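PDB 2RBD: BH2358 protein from Bacillus halodurans C-125, which is of unknown function but may be a structural protein of the bacterial spore coat. Local coordinates for the interface of chains A and B. Coordinates in Å, arbitrary orientation; residue numbers count along the deposited sequence, not the author numbering. Chains: chain A/B, BH2358 protein.

Contact 1: the interface of chains A and B. Residues chain A 112, 115-116, 138, 142; chain B 119, 122-123, 135.
B:Ser119 reaches A:His138 and A:Leu115 across the interface of chains A and B. Its CB lies over the backbone of A:Leu115, 4.1 Å from CB of that leucine, and also touches CA of A:Val116. The first torsion, chi1 -68°, sets OG opposite the carbonyl carbon of B:Ser119 and turns the hydroxyl toward the imidazole. OG then meets NE2 of A:His138 at 2.7 Å in a hydrogen bond whose direction is not decided. The angle at the hydrogen is 142°, so the bond is somewhat bent. A weak second bond may run from OG to the carbonyl oxygen of A:Leu115. On the chain A side, CD2 of A:Leu115 lies 3.7 Å above one face of the imidazole, near its rim, and is likely to limit how that ring can tilt. The other branch, CD1 of A:Leu115, packs 3.8 Å from CG2 of B:Ile122, the two side chains crossing at about a right angle. CB of A:Ala112 faces CA of B:Gly123 at 4.1 Å. A water joins the backbone oxygens of A:Ala112 and B:Ser119. At the far side, CG1 of A:Val142 touches CB of B:Ser135. The patch is helix against helix: 100-124 and 128-155 of chain A face 100-124 and 128-154 of chain B.

Contact 2: the interface of chains A and B. Residues chain A 19, 73-75; chain B 164, 166.
B:His164 donates a hydrogen bond from its imidazole NE2 to the backbone oxygen of A:Asn73, 2.8 Å away. The oxygen lies in the ring plane, and the donor approaches nearly along the C=O axis at 167°. The carbonyl oxygen of A:Gly74 is also at the ring edge, 3.8 Å from CE1 of B:His164. Two valines pack around the same side chain. CG2 of A:Val19 touches CB of B:His164 at 3.8 Å, the two side chains crossing at about a right angle. CG2 of A:Val75 sits 3.6 Å from NE2 of B:His164. The extended first torsion of B:His164, chi1 173°, carries the ring away from its own backbone N and toward the turn at A:Asn73. Replacing B:His164 with an alanine would probably leave the A:Asn73 carbonyl without this donor and open a gap beside the two valines. Further out, A:Asn73 and A:Gly74 directly follow helix 46-72, whose end is likely to help place the accepting carbonyl. A:Val19 lies in helix 16-42. B:Asp166 also comes near A:Asn73, but it is poorly ordered and its side chain is incomplete. The site appears to fasten the C-terminal tail of chain B to chain A, an exchange of tails if this pair forms in solution.

Contact 3: the interface of chains A and B. Residues chain A 163-164; chain B 13-16, 19, 73, 75.
A:Leu163 and A:His164 lie antiparallel to the segment B:Pro13 to B:His15, and their side chains point to different parts of chain B. A beta bridge pairs A:Leu163 with B:His15. The backbone N of A:His164 donates to the carbonyl oxygen of B:Leu14 at 2.9 Å, a fairly straight bond of 160° at the hydrogen. The two branches of A:Leu163 reach different residues of the segment. CD2 of A:Leu163 meets CB of B:His15 at 3.7 Å, with the side chains at about a right angle, while CD1 reaches CG of B:Pro13 at 3.9 Å at a slant. CE1 of B:Tyr16 lies 3.3 Å from the backbone oxygen of A:Leu163, which sits off the ring plane. The backbone N of A:His164 lies in the plane of that tyrosine ring. With CG set opposite its backbone N, chi1 170°, A:His164 extends along chain B. Its NE2 donates to the backbone oxygen of B:Asn73 at 2.7 Å, in the plane of the imidazole. CB of A:His164 rests at 3.8 Å from CG2 of B:Val19, the side chains crossing at about a right angle, and CG2 of B:Val75 lies 3.7 Å from CE1 of A:His164. The site joins the tail of chain A, beyond helix 128-155, to the segment before helix 16-42, that helix's first turn and the loop after helix 46-72 of chain B.

Contact 1: the interface of chains A and B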
ATOM      1  N   ALA A 112       9.022   3.012   7.900  1.00 12.06           N
ATOM      2  CA  ALA A 112       7.672   3.322   7.427  1.00 13.92           C
ATOM      3  C   ALA A 112       7.102   2.243   6.521  1.00 12.18           C
ATOM      4  O   ALA A 112       5.938   1.842   6.677  1.00 12.92           O
ATOM      5  CB  ALA A 112       7.662   4.644   6.691  1.00 12.12           C
ATOM      6  N   LEU A 115       6.131  -0.882   8.622  1.00 10.35           N
ATOM      7  CA  LEU A 115       4.844  -0.706   9.316  1.00  9.92           C
ATOM      8  C   LEU A 115       3.702  -1.155   8.407  1.00 10.04           C
ATOM      9  O   LEU A 115       2.822  -1.931   8.797  1.00 11.89           O
ATOM     10  CB  LEU A 115       4.653   0.748   9.719  1.00 13.33           C
ATOM     11  CG  LEU A 115       5.441   1.251  10.922  1.00 16.94           C
ATOM     12  CD1 LEU A 115       5.064   2.730  11.079  1.00 17.73           C
ATOM     13  CD2 LEU A 115       5.174   0.391  12.237  1.00 18.31           C
ATOM     14  N   VAL A 116       3.741  -0.652   7.168  1.00 10.48           N
ATOM     15  CA  VAL A 116       2.756  -1.001   6.149  1.00 10.49           C
ATOM     16  C   VAL A 116       2.770  -2.497   5.846  1.00 10.54           C
ATOM     17  O   VAL A 116       1.712  -3.130   5.828  1.00 10.45           O
ATOM     18  CB  VAL A 116       2.919  -0.142   4.899  1.00 10.19           C
ATOM     19  CG1 VAL A 116       2.050  -0.682   3.722  1.00 12.06           C
ATOM     20  CG2 VAL A 116       2.516   1.330   5.228  1.00 11.14           C
ATOM     21  N   HIS A 138       4.645  -4.868  14.617  1.00 10.66           N
ATOM     22  CA  HIS A 138       4.160  -3.521  14.328  1.00 11.97           C
ATOM     23  C   HIS A 138       4.300  -2.633  15.546  1.00 13.92           C
ATOM     24  O   HIS A 138       4.804  -1.507  15.428  1.00 12.47           O
ATOM     25  CB  HIS A 138       2.717  -3.563  13.821  1.00  9.83           C
ATOM     26  CG  HIS A 138       2.199  -2.257  13.310  1.00 11.22           C
ATOM     27  ND1 HIS A 138       1.729  -1.287  14.164  1.00 12.80           N
ATOM     28  CD2 HIS A 138       2.055  -1.764  12.047  1.00 11.11           C
ATOM     29  CE1 HIS A 138       1.358  -0.233  13.448  1.00 14.18           C
ATOM     30  NE2 HIS A 138       1.533  -0.494  12.164  1.00 12.57           N
ATOM     31  N   VAL A 142       6.592   0.772  15.533  1.00 12.67           N
ATOM     32  CA  VAL A 142       6.074   2.098  15.783  1.00 11.67           C
ATOM     33  C   VAL A 142       7.022   2.818  16.747  1.00 14.32           C
ATOM     34  O   VAL A 142       7.349   4.018  16.548  1.00 15.04           O
ATOM     35  CB  VAL A 142       4.656   2.046  16.346  1.00 12.85           C
ATOM     36  CG1 VAL A 142       4.266   3.412  16.939  1.00 14.84           C
ATOM     37  CG2 VAL A 142       3.639   1.584  15.285  1.00 14.19           C
TER
ATOM     38  N   SER B 119      -1.140   2.734   9.285  1.00  9.27           N
ATOM     39  CA  SER B 119       0.322   2.602   9.252  1.00  8.97           C
ATOM     40  C   SER B 119       0.945   3.635   8.340  1.00 11.39           C
ATOM     41  O   SER B 119       2.014   4.175   8.624  1.00 11.29           O
ATOM     42  CB  SER B 119       0.715   1.182   8.823  1.00 10.40           C
ATOM     43  OG  SER B 119       0.371   0.223   9.813  1.00 12.94           O
ATOM     44  N   ILE B 122       0.914   6.989  10.253  1.00 11.83           N
ATOM     45  CA  ILE B 122       1.953   6.944  11.274  1.00 11.86           C
ATOM     46  C   ILE B 122       3.296   7.249  10.659  1.00 14.07           C
ATOM     47  O   ILE B 122       4.052   8.121  11.126  1.00 15.03           O
ATOM     48  CB  ILE B 122       1.990   5.555  12.013  1.00 11.28           C
ATOM     49  CG1 ILE B 122       0.709   5.310  12.843  1.00 12.60           C
ATOM     50  CG2 ILE B 122       3.213   5.478  12.976  1.00 12.96           C
ATOM     51  CD1 ILE B 122       0.472   3.833  13.192  1.00 14.56           C
ATOM     52  N   GLY B 123       3.604   6.548   9.572  1.00 12.96           N
ATOM     53  CA  GLY B 123       4.922   6.658   8.966  1.00 15.13           C
ATOM     54  C   GLY B 123       5.213   8.006   8.342  1.00 16.54           C
ATOM     55  O   GLY B 123       6.365   8.399   8.293  1.00 19.35           O
ATOM     56  N   SER B 135      -1.521   5.310  15.929  1.00 15.27           N
ATOM     57  CA  SER B 135      -1.051   4.074  16.561  0.60 15.52           C
ATOM     58  C   SER B 135      -2.133   3.483  17.445  1.00 15.47           C
ATOM     59  O   SER B 135      -2.341   2.281  17.447  1.00 15.81           O
ATOM     60  CB  SER B 135       0.272   4.263  17.323  0.60 16.57           C
ATOM     61  OG  SER B 135       0.095   4.890  18.572  0.60 24.62           O
TER
HETATM   62  O   HOH W   1       4.282   4.002   7.069  1.00 16.17           O

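Contact 2: the interface of chains A and B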
ATOM      1  N   VAL A  19       2.580 -17.859   3.603  1.00 11.92           N
ATOM      2  CA  VAL A  19       3.908 -18.358   3.290  1.00 13.28           C
ATOM      3  C   VAL A  19       4.715 -17.323   2.502  1.00 12.62           C
ATOM      4  O   VAL A  19       5.837 -16.955   2.895  1.00 12.68           O
ATOM      5  CB  VAL A  19       3.853 -19.722   2.548  1.00 12.55           C
ATOM      6  CG1 VAL A  19       5.270 -20.142   2.066  1.00 13.04           C
ATOM      7  CG2 VAL A  19       3.266 -20.820   3.497  1.00 13.50           C
ATOM      8  N   ASN A  73       6.971 -25.390   9.322  1.00 17.37           N
ATOM      9  CA  ASN A  73       5.905 -25.571   8.346  1.00 18.55           C
ATOM     10  C   ASN A  73       6.421 -26.000   6.977  1.00 18.99           C
ATOM     11  O   ASN A  73       5.727 -25.929   5.985  1.00 20.07           O
ATOM     12  CB  ASN A  73       5.072 -24.282   8.250  1.00 18.58           C
ATOM     13  CG  ASN A  73       4.138 -24.113   9.414  1.00 20.63           C
ATOM     14  OD1 ASN A  73       2.994 -24.559   9.356  1.00 20.21           O
ATOM     15  ND2 ASN A  73       4.614 -23.492  10.485  1.00 18.20           N
ATOM     16  N   GLY A  74       7.653 -26.477   6.934  1.00 18.69           N
ATOM     17  CA  GLY A  74       8.185 -27.075   5.729  1.00 19.04           C
ATOM     18  C   GLY A  74       8.360 -26.073   4.629  1.00 19.43           C
ATOM     19  O   GLY A  74       8.100 -26.376   3.481  1.00 24.24           O
ATOM     20  N   VAL A  75       8.808 -24.870   4.975  1.00 16.67           N
ATOM     21  CA  VAL A  75       9.076 -23.832   3.986  1.00 15.99           C
ATOM     22  C   VAL A  75      10.587 -23.558   3.974  1.00 17.08           C
ATOM     23  O   VAL A  75      11.185 -23.329   5.035  1.00 16.49           O
ATOM     24  CB  VAL A  75       8.310 -22.522   4.306  1.00 17.33           C
ATOM     25  CG1 VAL A  75       8.657 -21.435   3.272  1.00 14.66           C
ATOM     26  CG2 VAL A  75       6.765 -22.773   4.440  1.00 16.45           C
TER
ATOM     27  N   HIS B 164      -0.855 -24.132   1.821  1.00 17.92           N
ATOM     28  CA  HIS B 164       0.439 -24.759   1.747  1.00 19.29           C
ATOM     29  C   HIS B 164       0.328 -26.177   2.310  1.00 22.73           C
ATOM     30  O   HIS B 164      -0.397 -26.394   3.260  1.00 26.08           O
ATOM     31  CB  HIS B 164       1.409 -23.951   2.591  1.00 18.61           C
ATOM     32  CG  HIS B 164       2.751 -24.564   2.757  1.00 15.63           C
ATOM     33  ND1 HIS B 164       3.614 -24.758   1.702  1.00 17.81           N
ATOM     34  CD2 HIS B 164       3.407 -24.986   3.871  1.00 17.94           C
ATOM     35  CE1 HIS B 164       4.737 -25.290   2.151  1.00 20.09           C
ATOM     36  NE2 HIS B 164       4.634 -25.445   3.462  1.00 18.59           N
ATOM     37  N   ASP B 166       2.569 -28.768   4.429  1.00 36.59           N
ATOM     38  CA  ASP B 166       3.804 -28.859   5.176  1.00 40.55           C
ATOM     39  C   ASP B 166       4.545 -30.099   4.687  1.00 44.01           C
ATOM     40  O   ASP B 166       5.653 -30.384   5.143  1.00 47.29           O
ATOM     41  CB  ASP B 166       3.501 -28.946   6.689  1.00 44.38           C
TER

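Contact 3: the interface of chains A and B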
ATOM      1  N   LEU A 163       3.781  23.094   4.817  1.00 18.83           N
ATOM      2  CA  LEU A 163       3.076  23.160   6.086  1.00 19.54           C
ATOM      3  C   LEU A 163       1.761  23.866   5.931  1.00 19.36           C
ATOM      4  O   LEU A 163       1.642  24.810   5.169  1.00 18.92           O
ATOM      5  CB  LEU A 163       3.933  23.901   7.129  1.00 20.73           C
ATOM      6  CG  LEU A 163       5.299  23.288   7.417  1.00 22.86           C
ATOM      7  CD1 LEU A 163       6.132  24.157   8.357  1.00 27.11           C
ATOM      8  CD2 LEU A 163       5.111  21.885   8.016  1.00 22.72           C
ATOM      9  N   HIS A 164       0.770  23.412   6.666  1.00 19.53           N
ATOM     10  CA  HIS A 164      -0.536  24.024   6.692  1.00 22.07           C
ATOM     11  C   HIS A 164      -0.446  25.326   7.521  1.00 24.82           C
ATOM     12  O   HIS A 164       0.197  25.326   8.570  1.00 25.85           O
ATOM     13  CB  HIS A 164      -1.506  23.058   7.370  1.00 20.43           C
ATOM     14  CG  HIS A 164      -2.831  23.645   7.670  1.00 18.33           C
ATOM     15  ND1 HIS A 164      -3.706  24.049   6.693  1.00 18.37           N
ATOM     16  CD2 HIS A 164      -3.430  23.890   8.856  1.00 18.22           C
ATOM     17  CE1 HIS A 164      -4.798  24.510   7.272  1.00 21.66           C
ATOM     18  NE2 HIS A 164      -4.655  24.415   8.584  1.00 17.58           N
TER
ATOM     19  N   PRO B  13       2.883  23.424  13.349  1.00 25.58           N
ATOM     20  CA  PRO B  13       1.798  23.218  12.410  1.00 23.27           C
ATOM     21  C   PRO B  13       1.764  21.795  11.887  1.00 19.75           C
ATOM     22  O   PRO B  13       2.795  21.154  11.798  1.00 20.61           O
ATOM     23  CB  PRO B  13       2.164  24.140  11.238  1.00 25.63           C
ATOM     24  CG  PRO B  13       3.619  24.247  11.305  1.00 28.93           C
ATOM     25  CD  PRO B  13       3.951  24.244  12.768  1.00 28.04           C
ATOM     26  N   LEU B  14       0.578  21.364  11.515  1.00 18.71           N
ATOM     27  CA  LEU B  14       0.431  20.156  10.730  1.00 18.11           C
ATOM     28  C   LEU B  14       1.038  20.371   9.357  1.00 18.69           C
ATOM     29  O   LEU B  14       1.004  21.477   8.800  1.00 17.48           O
ATOM     30  CB  LEU B  14      -1.053  19.812  10.591  1.00 16.59           C
ATOM     31  CG  LEU B  14      -1.813  19.424  11.835  1.00 17.20           C
ATOM     32  CD1 LEU B  14      -3.309  19.405  11.563  1.00 16.61           C
ATOM     33  CD2 LEU B  14      -1.341  18.081  12.360  1.00 17.66           C
ATOM     34  N   HIS B  15       1.593  19.308   8.771  1.00 15.63           N
ATOM     35  CA  HIS B  15       2.035  19.393   7.378  1.00 15.81           C
ATOM     36  C   HIS B  15       0.930  18.963   6.426  1.00 14.31           C
ATOM     37  O   HIS B  15      -0.100  18.431   6.860  1.00 14.64           O
ATOM     38  CB  HIS B  15       3.370  18.689   7.134  1.00 15.67           C
ATOM     39  CG  HIS B  15       3.369  17.185   7.229  1.00 13.59           C
ATOM     40  ND1 HIS B  15       2.783  16.380   6.278  1.00 15.35           N
ATOM     41  CD2 HIS B  15       4.037  16.353   8.065  1.00 15.88           C
ATOM     42  CE1 HIS B  15       3.038  15.114   6.564  1.00 16.99           C
ATOM     43  NE2 HIS B  15       3.806  15.066   7.638  1.00 15.97           N
ATOM     44  N   TYR B  16       1.101  19.252   5.136  1.00 13.88           N
ATOM     45  CA  TYR B  16       0.053  18.999   4.161  1.00 14.04           C
ATOM     46  C   TYR B  16      -0.423  17.549   4.157  1.00 14.57           C
ATOM     47  O   TYR B  16      -1.613  17.271   4.004  1.00 15.14           O
ATOM     48  CB  TYR B  16       0.526  19.385   2.751  1.00 12.93           C
ATOM     49  CG  TYR B  16       0.292  20.802   2.313  1.00 14.08           C
ATOM     50  CD1 TYR B  16       0.309  21.864   3.205  1.00 17.81           C
ATOM     51  CD2 TYR B  16       0.100  21.066   0.984  1.00 16.41           C
ATOM     52  CE1 TYR B  16       0.075  23.153   2.761  1.00 18.03           C
ATOM     53  CE2 TYR B  16      -0.133  22.344   0.539  1.00 18.99           C
ATOM     54  CZ  TYR B  16      -0.166  23.368   1.443  1.00 15.81           C
ATOM     55  OH  TYR B  16      -0.393  24.634   0.957  1.00 17.42           O
ATOM     56  N   VAL B  19      -2.665  16.883   7.228  1.00 12.60           N
ATOM     57  CA  VAL B  19      -4.009  17.384   7.005  1.00 12.72           C
ATOM     58  C   VAL B  19      -4.770  16.557   5.972  1.00 13.16           C
ATOM     59  O   VAL B  19      -5.900  16.154   6.219  1.00 12.11           O
ATOM     60  CB  VAL B  19      -3.947  18.877   6.566  1.00 13.24           C
ATOM     61  CG1 VAL B  19      -5.352  19.376   6.107  1.00 15.01           C
ATOM     62  CG2 VAL B  19      -3.331  19.740   7.711  1.00 14.35           C
ATOM     63  N   ASN B  73      -7.136  23.254  14.102  1.00 20.49           N
ATOM     64  CA  ASN B  73      -6.054  23.642  13.226  1.00 19.02           C
ATOM     65  C   ASN B  73      -6.545  24.367  11.999  1.00 19.19           C
ATOM     66  O   ASN B  73      -5.806  24.540  11.058  1.00 22.72           O
ATOM     67  CB  ASN B  73      -5.208  22.407  12.856  1.00 20.10           C
ATOM     68  CG  ASN B  73      -4.318  21.945  14.011  1.00 19.46           C
ATOM     69  OD1 ASN B  73      -3.145  22.329  14.069  1.00 25.37           O
ATOM     70  ND2 ASN B  73      -4.843  21.130  14.913  1.00 21.15           N
ATOM     71  N   VAL B  75      -8.960  23.616   9.715  1.00 21.28           N
ATOM     72  CA  VAL B  75      -9.282  22.863   8.521  1.00 19.20           C
ATOM     73  C   VAL B  75     -10.774  22.582   8.497  1.00 18.85           C
ATOM     74  O   VAL B  75     -11.332  22.103   9.485  1.00 19.58           O
ATOM     75  CB  VAL B  75      -8.480  21.556   8.473  1.00 19.97           C
ATOM     76  CG1 VAL B  75      -8.814  20.787   7.184  1.00 19.79           C
ATOM     77  CG2 VAL B  75      -6.987  21.830   8.587  1.00 17.72           C
TER

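Contact 1 lies between the other two, its C-alpha centre about 28 Å from that of contact 2 and about 20 Å from that of contact 3. Contacts 2 and 3 are about 47 Å apart. They share residues 19, 73, 75 and 164 with the chains exchanged, so they are twin sites of the two-fold interface. Contact 1 uses helices 100-124 and 128-155 instead. The helices thus pack centrally, while one tail reaches across to the other chain at each end. The deposited assembly holds four copies, and this pair may or may not be the biological unit.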